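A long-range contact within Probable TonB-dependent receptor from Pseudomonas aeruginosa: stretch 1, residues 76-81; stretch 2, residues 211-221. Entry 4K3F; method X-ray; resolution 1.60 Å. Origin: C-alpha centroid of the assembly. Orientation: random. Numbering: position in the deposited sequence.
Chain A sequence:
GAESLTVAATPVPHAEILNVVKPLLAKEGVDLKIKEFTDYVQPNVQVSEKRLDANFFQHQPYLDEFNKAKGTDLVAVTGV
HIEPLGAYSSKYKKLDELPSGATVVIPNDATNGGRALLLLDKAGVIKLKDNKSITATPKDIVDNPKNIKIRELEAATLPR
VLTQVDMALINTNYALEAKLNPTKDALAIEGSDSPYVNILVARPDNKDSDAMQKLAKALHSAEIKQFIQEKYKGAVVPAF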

# COMPACT_ATOMS: atom_id res chain seq x y z
N ALA A 76 -11.99 3.12 8.77
CA ALA A 76 -11.76 3.73 7.49
C ALA A 76 -12.73 4.89 7.25
O ALA A 76 -13.88 4.82 7.59
CB ALA A 76 -11.98 2.67 6.40
N VAL A 77 -12.24 5.94 6.63
CA VAL A 77 -13.03 7.15 6.33
C VAL A 77 -13.41 7.20 4.85
O VAL A 77 -14.62 7.36 4.51
CB VAL A 77 -12.27 8.44 6.70
CG1 VAL A 77 -13.12 9.67 6.38
CG2 VAL A 77 -11.89 8.41 8.17
N THR A 78 -12.42 7.03 3.98
CA THR A 78 -12.65 7.04 2.54
C THR A 78 -11.49 6.45 1.79
O THR A 78 -10.38 6.37 2.33
CB THR A 78 -12.93 8.46 2.01
OG1 THR A 78 -13.58 8.37 0.73
CG2 THR A 78 -11.68 9.31 1.87
N GLY A 79 -11.77 5.99 0.58
CA GLY A 79 -10.76 5.43 -0.28
C GLY A 79 -10.22 6.49 -1.21
O GLY A 79 -10.93 7.41 -1.62
N VAL A 80 -8.95 6.40 -1.52
CA VAL A 80 -8.30 7.40 -2.30
C VAL A 80 -7.70 6.88 -3.60
O VAL A 80 -7.99 7.44 -4.65
CB VAL A 80 -7.25 8.17 -1.49
CG1 VAL A 80 -6.68 9.30 -2.35
CG2 VAL A 80 -7.84 8.77 -0.23
N HIS A 81 -6.83 5.87 -3.52
CA HIS A 81 -6.10 5.40 -4.67
C HIS A 81 -5.70 3.95 -4.52
O HIS A 81 -5.78 3.39 -3.42
CB HIS A 81 -4.83 6.24 -4.91
CG HIS A 81 -3.77 6.04 -3.88
ND1 HIS A 81 -3.59 6.86 -2.78
CD2 HIS A 81 -2.81 5.10 -3.78
CE1 HIS A 81 -2.58 6.42 -2.06
NE2 HIS A 81 -2.09 5.35 -2.65
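Stretch 2, residues 211-221: AMQKLAKALHS

At the centre of this contact a helix lies along a strand, and small apolar side chains fill the space between them. Val 77 projects toward the helix, and its CG1 meets two side chains one helical turn apart: CB of Ala 216 at 3.9 Å and CG of Met 212, a selenomethionine, at 4.0 Å. Valine suits the strand, where a beta-branched side chain is easily accommodated, and in its t rotamer it offers a methyl to both partners. Ala 216 also points toward the strand. Its single methyl leaves room for close approach, and its CB lies 3.8 Å from CG2 of Thr 78, so one small side chain touches two successive strand residues. Met 212 is buried; its CA-to-CB bond points sideways, and its flexible, apolar chain reaches the same patch.

The backbones run side by side. Residues 76-81 form part of a longer strand, although Val 77 and Val 80 have psi near -50° and so depart from a regular extended conformation. Residues 211-218 are helical, with successive i to i+4 hydrogen bonds such as Ala 216 N to Met 212 O at 2.9 Å. The two segments run in nearly the same direction, their axes crossing at 15° and approaching to 8.5 Å. Their nearest CA pairs are Thr 78 with Ala 216, CA to CA 6.1 Å, and Val 80 with Leu 219, CA to CA 6.3 Å.

Farther along both chains, the apolar packing continues where Val 80 CG2 lies 4.0 Å from Leu 219 CB. Both residues are buried, and their branched hydrocarbon side chains suit that setting. Leu 219 is the second residue of a type I turn spanning Ala 218 to Ser 221, in which Ser 221 OG donates to Ala 218 O at 2.7 Å.

The polar edge belongs chiefly to His 220. Its CA-to-CB bond points sideways, but the end of the ring comes nearer the strand, and NE2 donates a hydrogen bond to Gly 79 O at 2.6 Å, with the oxygen at the ring edge near its plane. An imidazole is well suited here, being long enough to reach a backbone carbonyl and able to donate from its rim. Gly 79 contributes through its main chain, having no side chain. Thr 78 joins the apolar and polar parts: while its methyl rests on Ala 216, its OG1 lies 3.1 Å from His 220 NE2 and is hydrogen-bonded to O of water 1 at 2.8 Å. O of water 1 in turn donates a weak hydrogen bond to Ala 216 O at 2.9 Å, bridging strand and helix.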

# COMPACT_ATOMS: atom_id res chain seq x y z
N ALA A 211 -13.95 18.50 10.06
CA ALA A 211 -12.64 18.58 9.42
C ALA A 211 -12.31 17.30 8.68
O ALA A 211 -11.78 17.33 7.55
CB ALA A 211 -11.58 18.83 10.47
N MSE A 212 -12.64 16.15 9.32
CA MSE A 212 -12.38 14.88 8.66
C MSE A 212 -13.16 14.77 7.37
O MSE A 212 -12.64 14.26 6.35
CB MSE A 212 -12.67 13.71 9.59
CG MSE A 212 -12.04 12.39 9.14
SE MSE A 212 -10.09 12.34 9.31
CE MSE A 212 -10.09 12.54 11.26
N GLN A 213 -14.41 15.22 7.38
CA GLN A 213 -15.23 15.12 6.19
C GLN A 213 -14.69 16.00 5.08
O GLN A 213 -14.76 15.61 3.90
CB GLN A 213 -16.68 15.53 6.46
CG GLN A 213 -17.49 14.61 7.37
CD GLN A 213 -18.93 15.15 7.65
OE1 GLN A 213 -19.24 16.36 7.53
NE2 GLN A 213 -19.82 14.23 8.00
N LYS A 214 -14.22 17.19 5.44
CA LYS A 214 -13.65 18.11 4.42
C LYS A 214 -12.42 17.46 3.82
O LYS A 214 -12.26 17.51 2.61
CB LYS A 214 -13.32 19.42 5.06
CG LYS A 214 -14.55 20.27 5.33
CD LYS A 214 -14.26 21.49 6.14
CE LYS A 214 -15.48 22.42 6.20
NZ LYS A 214 -15.22 23.44 7.23
N LEU A 215 -11.55 16.85 4.63
CA LEU A 215 -10.39 16.15 4.06
C LEU A 215 -10.80 15.03 3.13
O LEU A 215 -10.27 14.91 2.03
CB LEU A 215 -9.47 15.59 5.15
CG LEU A 215 -8.23 14.77 4.68
CD1 LEU A 215 -7.29 15.50 3.74
CD2 LEU A 215 -7.43 14.29 5.88
N ALA A 216 -11.73 14.17 3.58
CA ALA A 216 -12.24 13.08 2.75
C ALA A 216 -12.76 13.60 1.38
O ALA A 216 -12.47 13.02 0.33
CB ALA A 216 -13.33 12.29 3.51
N LYS A 217 -13.54 14.69 1.39
CA LYS A 217 -14.10 15.24 0.18
C LYS A 217 -12.98 15.78 -0.71
O LYS A 217 -13.02 15.56 -1.91
CB LYS A 217 -15.11 16.35 0.49
CG LYS A 217 -15.74 16.98 -0.74
CD LYS A 217 -17.07 17.66 -0.39
CE LYS A 217 -17.45 18.75 -1.39
NZ LYS A 217 -18.41 19.71 -0.78
N ALA A 218 -12.01 16.47 -0.14
CA ALA A 218 -10.87 17.01 -0.92
C ALA A 218 -10.09 15.90 -1.59
O ALA A 218 -9.59 16.05 -2.71
CB ALA A 218 -9.95 17.84 -0.04
N LEU A 219 -10.01 14.74 -0.92
CA LEU A 219 -9.27 13.60 -1.46
C LEU A 219 -10.00 12.91 -2.60
O LEU A 219 -9.44 12.02 -3.20
CB LEU A 219 -8.95 12.58 -0.36
CG LEU A 219 -7.90 13.07 0.65
CD1 LEU A 219 -7.86 12.18 1.87
CD2 LEU A 219 -6.54 13.11 0.03
N HIS A 220 -11.27 13.29 -2.84
CA HIS A 220 -12.02 12.83 -4.04
C HIS A 220 -12.16 13.94 -5.07
O HIS A 220 -12.93 13.80 -6.03
CB HIS A 220 -13.40 12.28 -3.67
CG HIS A 220 -13.39 10.90 -3.10
ND1 HIS A 220 -14.53 10.14 -2.99
CD2 HIS A 220 -12.37 10.12 -2.65
CE1 HIS A 220 -14.23 8.96 -2.46
NE2 HIS A 220 -12.93 8.93 -2.24
N SER A 221 -11.40 15.03 -4.91
CA SER A 221 -11.56 16.20 -5.77
C SER A 221 -10.97 15.92 -7.15
O SER A 221 -10.06 15.09 -7.32
CB SER A 221 -10.93 17.44 -5.19
OG SER A 221 -9.54 17.32 -5.14
O HOH W 1 -14.41 10.92 0.12